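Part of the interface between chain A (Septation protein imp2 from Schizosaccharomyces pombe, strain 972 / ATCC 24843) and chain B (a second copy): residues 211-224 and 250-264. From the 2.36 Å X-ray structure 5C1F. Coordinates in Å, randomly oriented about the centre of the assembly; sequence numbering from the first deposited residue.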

# COMPACT_ATOMS: atom_id res chain seq x y z
N LEU A 211 -10.96 -21.37 -33.67
CA LEU A 211 -11.25 -21.61 -32.26
C LEU A 211 -9.98 -21.99 -31.51
O LEU A 211 -9.83 -21.67 -30.33
CB LEU A 211 -12.31 -22.70 -32.11
CG LEU A 211 -13.73 -22.26 -32.49
CD1 LEU A 211 -14.71 -23.41 -32.39
CD2 LEU A 211 -14.17 -21.10 -31.61
N GLN A 212 -9.07 -22.69 -32.18
CA GLN A 212 -7.79 -23.04 -31.58
C GLN A 212 -6.91 -21.81 -31.43
O GLN A 212 -6.17 -21.67 -30.46
CB GLN A 212 -7.08 -24.11 -32.39
CG GLN A 212 -5.76 -24.57 -31.77
CD GLN A 212 -5.15 -25.74 -32.51
OE1 GLN A 212 -5.80 -26.38 -33.33
NE2 GLN A 212 -3.88 -26.03 -32.21
N ASP A 213 -6.99 -20.91 -32.41
CA ASP A 213 -6.26 -19.65 -32.33
C ASP A 213 -6.69 -18.88 -31.09
O ASP A 213 -5.86 -18.41 -30.33
CB ASP A 213 -6.49 -18.80 -33.58
CG ASP A 213 -5.77 -19.34 -34.80
OD1 ASP A 213 -4.88 -20.19 -34.63
OD2 ASP A 213 -6.10 -18.91 -35.93
N ILE A 214 -8.00 -18.77 -30.89
CA ILE A 214 -8.55 -18.05 -29.75
C ILE A 214 -8.08 -18.64 -28.43
O ILE A 214 -7.72 -17.90 -27.51
CB ILE A 214 -10.10 -18.05 -29.79
CG1 ILE A 214 -10.59 -17.14 -30.91
CG2 ILE A 214 -10.68 -17.61 -28.45
CD1 ILE A 214 -12.11 -17.09 -31.02
N GLU A 215 -8.07 -19.97 -28.33
CA GLU A 215 -7.63 -20.63 -27.11
C GLU A 215 -6.14 -20.40 -26.85
O GLU A 215 -5.74 -20.12 -25.72
CB GLU A 215 -7.94 -22.13 -27.17
CG GLU A 215 -7.43 -22.92 -25.97
CD GLU A 215 -7.99 -22.43 -24.64
OE1 GLU A 215 -9.09 -21.84 -24.63
OE2 GLU A 215 -7.33 -22.64 -23.61
N GLU A 216 -5.34 -20.51 -27.90
CA GLU A 216 -3.90 -20.29 -27.77
C GLU A 216 -3.58 -18.84 -27.41
O GLU A 216 -2.69 -18.58 -26.60
CB GLU A 216 -3.19 -20.68 -29.06
CG GLU A 216 -3.21 -22.17 -29.34
CD GLU A 216 -2.61 -22.52 -30.68
OE1 GLU A 216 -2.24 -21.60 -31.43
OE2 GLU A 216 -2.53 -23.73 -31.00
N GLU A 217 -4.31 -17.90 -28.00
CA GLU A 217 -4.12 -16.49 -27.69
C GLU A 217 -4.60 -16.17 -26.28
O GLU A 217 -4.03 -15.32 -25.60
CB GLU A 217 -4.85 -15.60 -28.70
CG GLU A 217 -4.31 -15.69 -30.11
CD GLU A 217 -5.25 -15.07 -31.12
OE1 GLU A 217 -6.16 -14.31 -30.71
OE2 GLU A 217 -5.09 -15.35 -32.33
N ARG A 218 -5.66 -16.85 -25.86
CA ARG A 218 -6.24 -16.64 -24.54
C ARG A 218 -5.21 -16.92 -23.45
O ARG A 218 -5.09 -16.16 -22.49
CB ARG A 218 -7.46 -17.53 -24.33
CG ARG A 218 -8.16 -17.32 -23.00
CD ARG A 218 -9.22 -18.39 -22.76
NE ARG A 218 -8.63 -19.69 -22.45
CZ ARG A 218 -8.33 -20.09 -21.21
NH1 ARG A 218 -8.57 -19.30 -20.18
NH2 ARG A 218 -7.79 -21.29 -21.02
N ARG A 219 -4.48 -18.01 -23.61
CA ARG A 219 -3.51 -18.43 -22.61
C ARG A 219 -2.28 -17.53 -22.61
O ARG A 219 -1.72 -17.23 -21.56
CB ARG A 219 -3.11 -19.89 -22.83
CG ARG A 219 -4.29 -20.84 -22.65
CD ARG A 219 -3.87 -22.30 -22.66
NE ARG A 219 -5.01 -23.17 -22.41
CZ ARG A 219 -5.29 -23.72 -21.23
NH1 ARG A 219 -4.50 -23.50 -20.19
NH2 ARG A 219 -6.36 -24.49 -21.09
N HIS A 220 -1.86 -17.09 -23.80
CA HIS A 220 -0.78 -16.12 -23.89
C HIS A 220 -1.21 -14.80 -23.25
O HIS A 220 -0.42 -14.15 -22.56
CB HIS A 220 -0.37 -15.89 -25.34
CG HIS A 220 0.51 -16.97 -25.90
ND1 HIS A 220 1.80 -17.18 -25.47
CD2 HIS A 220 0.27 -17.90 -26.86
CE1 HIS A 220 2.33 -18.19 -26.14
NE2 HIS A 220 1.42 -18.65 -26.99
N PHE A 221 -2.46 -14.41 -23.49
CA PHE A 221 -2.99 -13.18 -22.93
C PHE A 221 -2.95 -13.20 -21.40
O PHE A 221 -2.45 -12.27 -20.77
CB PHE A 221 -4.42 -12.94 -23.42
CG PHE A 221 -5.17 -11.93 -22.60
CD1 PHE A 221 -4.91 -10.57 -22.74
CD2 PHE A 221 -6.12 -12.33 -21.67
CE1 PHE A 221 -5.60 -9.64 -21.97
CE2 PHE A 221 -6.81 -11.40 -20.91
CZ PHE A 221 -6.55 -10.06 -21.06
N LEU A 222 -3.49 -14.26 -20.81
CA LEU A 222 -3.57 -14.37 -19.36
C LEU A 222 -2.18 -14.38 -18.71
O LEU A 222 -1.99 -13.77 -17.66
CB LEU A 222 -4.35 -15.63 -18.96
CG LEU A 222 -5.85 -15.54 -19.23
CD1 LEU A 222 -6.58 -16.81 -18.83
CD2 LEU A 222 -6.44 -14.33 -18.51
N LYS A 223 -1.23 -15.06 -19.34
CA LYS A 223 0.15 -15.06 -18.85
C LYS A 223 0.78 -13.67 -18.88
O LYS A 223 1.41 -13.24 -17.91
CB LYS A 223 1.01 -16.03 -19.67
CG LYS A 223 0.76 -17.50 -19.37
CD LYS A 223 1.66 -18.39 -20.22
CE LYS A 223 3.13 -18.04 -20.02
NZ LYS A 223 4.02 -18.78 -20.96
N SER A 224 0.60 -12.95 -19.99
CA SER A 224 1.21 -11.64 -20.16
C SER A 224 0.66 -10.62 -19.17
O SER A 224 1.40 -9.78 -18.66
CB SER A 224 1.02 -11.13 -21.59
OG SER A 224 -0.35 -10.88 -21.86
N ASN B 250 7.45 -19.05 -12.29
CA ASN B 250 6.43 -20.02 -12.64
C ASN B 250 5.88 -19.78 -14.04
O ASN B 250 5.65 -20.73 -14.79
CB ASN B 250 5.29 -19.98 -11.62
CG ASN B 250 4.14 -20.89 -12.01
OD1 ASN B 250 3.22 -20.48 -12.72
ND2 ASN B 250 4.19 -22.13 -11.54
N LEU B 251 5.68 -18.52 -14.39
CA LEU B 251 5.18 -18.17 -15.72
C LEU B 251 6.17 -18.58 -16.81
O LEU B 251 5.76 -19.02 -17.88
CB LEU B 251 4.88 -16.67 -15.80
CG LEU B 251 3.73 -16.15 -14.92
CD1 LEU B 251 3.65 -14.63 -14.96
CD2 LEU B 251 2.39 -16.77 -15.34
N GLU B 252 7.46 -18.44 -16.53
CA GLU B 252 8.51 -18.88 -17.45
C GLU B 252 8.41 -20.37 -17.78
O GLU B 252 8.73 -20.78 -18.89
CB GLU B 252 9.90 -18.58 -16.87
CG GLU B 252 10.35 -17.13 -16.98
CD GLU B 252 11.73 -16.90 -16.37
OE1 GLU B 252 12.14 -17.70 -15.49
OE2 GLU B 252 12.40 -15.92 -16.77
N GLN B 253 7.97 -21.16 -16.81
CA GLN B 253 7.95 -22.61 -16.94
C GLN B 253 6.63 -23.15 -17.49
O GLN B 253 6.51 -24.33 -17.81
CB GLN B 253 8.26 -23.26 -15.59
CG GLN B 253 9.67 -22.96 -15.08
CD GLN B 253 9.84 -23.23 -13.60
OE1 GLN B 253 8.87 -23.27 -12.84
NE2 GLN B 253 11.09 -23.43 -13.17
N CYS B 254 5.64 -22.26 -17.59
CA CYS B 254 4.31 -22.65 -18.06
C CYS B 254 4.23 -22.58 -19.59
O CYS B 254 4.44 -21.52 -20.18
CB CYS B 254 3.24 -21.75 -17.43
SG CYS B 254 1.54 -22.15 -17.91
N SER B 255 3.92 -23.71 -20.21
CA SER B 255 3.88 -23.80 -21.66
C SER B 255 2.45 -23.77 -22.19
O SER B 255 1.61 -24.58 -21.79
CB SER B 255 4.58 -25.08 -22.13
OG SER B 255 4.49 -25.22 -23.54
N VAL B 256 2.17 -22.83 -23.10
CA VAL B 256 0.86 -22.71 -23.71
C VAL B 256 0.56 -23.90 -24.61
O VAL B 256 -0.53 -24.46 -24.57
CB VAL B 256 0.73 -21.41 -24.52
CG1 VAL B 256 -0.61 -21.35 -25.23
CG2 VAL B 256 0.92 -20.20 -23.61
N SER B 257 1.56 -24.29 -25.40
CA SER B 257 1.44 -25.45 -26.29
C SER B 257 1.06 -26.71 -25.54
O SER B 257 0.13 -27.42 -25.93
CB SER B 257 2.75 -25.68 -27.05
OG SER B 257 3.07 -24.57 -27.87
N GLN B 258 1.77 -26.99 -24.45
CA GLN B 258 1.50 -28.17 -23.65
C GLN B 258 0.11 -28.13 -23.04
O GLN B 258 -0.58 -29.15 -22.97
CB GLN B 258 2.56 -28.33 -22.55
CG GLN B 258 2.32 -29.49 -21.60
CD GLN B 258 2.40 -30.85 -22.29
OE1 GLN B 258 2.97 -30.97 -23.37
NE2 GLN B 258 1.84 -31.87 -21.65
N ASP B 259 -0.31 -26.95 -22.60
CA ASP B 259 -1.65 -26.78 -22.04
C ASP B 259 -2.72 -27.07 -23.07
O ASP B 259 -3.72 -27.74 -22.77
CB ASP B 259 -1.83 -25.37 -21.48
CG ASP B 259 -1.49 -25.28 -20.00
OD1 ASP B 259 -0.83 -26.20 -19.49
OD2 ASP B 259 -1.89 -24.28 -19.36
N VAL B 260 -2.51 -26.59 -24.29
CA VAL B 260 -3.44 -26.82 -25.40
C VAL B 260 -3.47 -28.30 -25.77
O VAL B 260 -4.53 -28.86 -26.02
CB VAL B 260 -3.07 -25.96 -26.63
CG1 VAL B 260 -3.94 -26.34 -27.82
CG2 VAL B 260 -3.23 -24.48 -26.31
N LEU B 261 -2.29 -28.92 -25.79
CA LEU B 261 -2.18 -30.35 -26.07
C LEU B 261 -2.93 -31.18 -25.02
O LEU B 261 -3.62 -32.14 -25.36
CB LEU B 261 -0.70 -30.76 -26.12
CG LEU B 261 -0.34 -32.12 -26.74
CD1 LEU B 261 1.05 -32.05 -27.36
CD2 LEU B 261 -0.39 -33.24 -25.72
N GLU B 262 -2.78 -30.81 -23.75
CA GLU B 262 -3.47 -31.51 -22.67
C GLU B 262 -4.96 -31.20 -22.68
O GLU B 262 -5.79 -32.03 -22.32
CB GLU B 262 -2.87 -31.15 -21.32
CG GLU B 262 -1.49 -31.71 -21.08
CD GLU B 262 -0.95 -31.38 -19.70
OE1 GLU B 262 -1.71 -30.81 -18.89
OE2 GLU B 262 0.23 -31.68 -19.43
N PHE B 263 -5.30 -29.98 -23.09
CA PHE B 263 -6.69 -29.56 -23.21
C PHE B 263 -7.40 -30.41 -24.26
O PHE B 263 -8.51 -30.90 -24.05
CB PHE B 263 -6.78 -28.08 -23.57
CG PHE B 263 -8.19 -27.60 -23.79
CD1 PHE B 263 -8.96 -27.16 -22.73
CD2 PHE B 263 -8.74 -27.59 -25.07
CE1 PHE B 263 -10.26 -26.73 -22.93
CE2 PHE B 263 -10.03 -27.15 -25.28
CZ PHE B 263 -10.79 -26.72 -24.21
N ILE B 264 -6.74 -30.57 -25.41
CA ILE B 264 -7.27 -31.39 -26.48
C ILE B 264 -7.48 -32.83 -26.00
O ILE B 264 -8.54 -33.40 -26.20
CB ILE B 264 -6.33 -31.39 -27.71
CG1 ILE B 264 -6.35 -30.01 -28.37
CG2 ILE B 264 -6.74 -32.46 -28.71
CD1 ILE B 264 -5.40 -29.88 -29.55

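Residues 211-224 of chain A form one uninterrupted helical segment, part of a longer helix that extends beyond both ends. Chain B is less regular here. A helix ends near the start of its stretch, a short turn follows, and a second helix begins at Val B256 and continues past Ile B264. The axes of helix 211-224 and helix 256-264 approach to 9.8 Å. Their N-to-C directions differ by 134°, so the two run roughly against each other but are well splayed. The backbones come near each other at two places: CA of Arg A219 lies 6.2 Å from CA of Val B256, and CA of Lys A223 lies 6.7 Å from CA of Leu B251. The two stretches together bury 643 Å².

Ser B255 is the N-cap of the second chain B helix. Its OG accepts a weak hydrogen bond from N of Gln B258, at 3.4 Å. The CA-to-CB bond of Ser B255 points away from chain A, whereas that of the next residue, Val B256, points toward it.

Val B256 packs as a knob among Glu A216, Arg A219, His A220 and Lys A223, which lie along one side of the chain A helix. Its CG1 is 3.8 Å from CB of Arg A219 and 3.7 Å from the backbone O of Glu A216. Its CG2 sits over one face of the His A220 ring, 3.6 Å from the ring centroid and 14° off the normal. This is a CH-pi contact.

Arg A219 is the reciprocal knob. Its side chain lies among Val B256, Asp B259, Val B260 and Phe B263. NH1 of Arg A219 forms a salt bridge with OD2 of Asp B259 at 2.8 Å, pairing opposite charges across the interface. CB of Asp B259 lies over one face of the guanidinium. Phe B263 approaches the guanidinium edge, with its CD1 4.1 Å from NH2 of Arg A219. Within chain A, NE of Arg A219 also forms a salt bridge with OE2 of Glu A215, at 2.7 Å. The arginine is thus held by an acid from each chain. Glu A215 OE2 also pairs with NH2 of Arg A218, at 3.0 Å.

Lys A223 reaches the turn between the chain B helices. Its NZ donates a hydrogen bond to the backbone O of Cys B254, at 2.9 Å. The contact therefore uses the main chain of Cys B254. The aliphatic part of the lysine packs as well: its CD is 3.9 Å from CG2 of Val B256, and its CG is 4.4 Å from CD2 of Leu B251.

Val B260 extends the contact toward the start of the chain A stretch. Its CG2 lies 3.8 Å from CG of Glu A216, a contact with the methylene part of that acid. The carboxylate of Glu A216 is engaged within its own helix, where OE2 accepts a hydrogen bond from NE2 of Gln A212 at 2.9 Å.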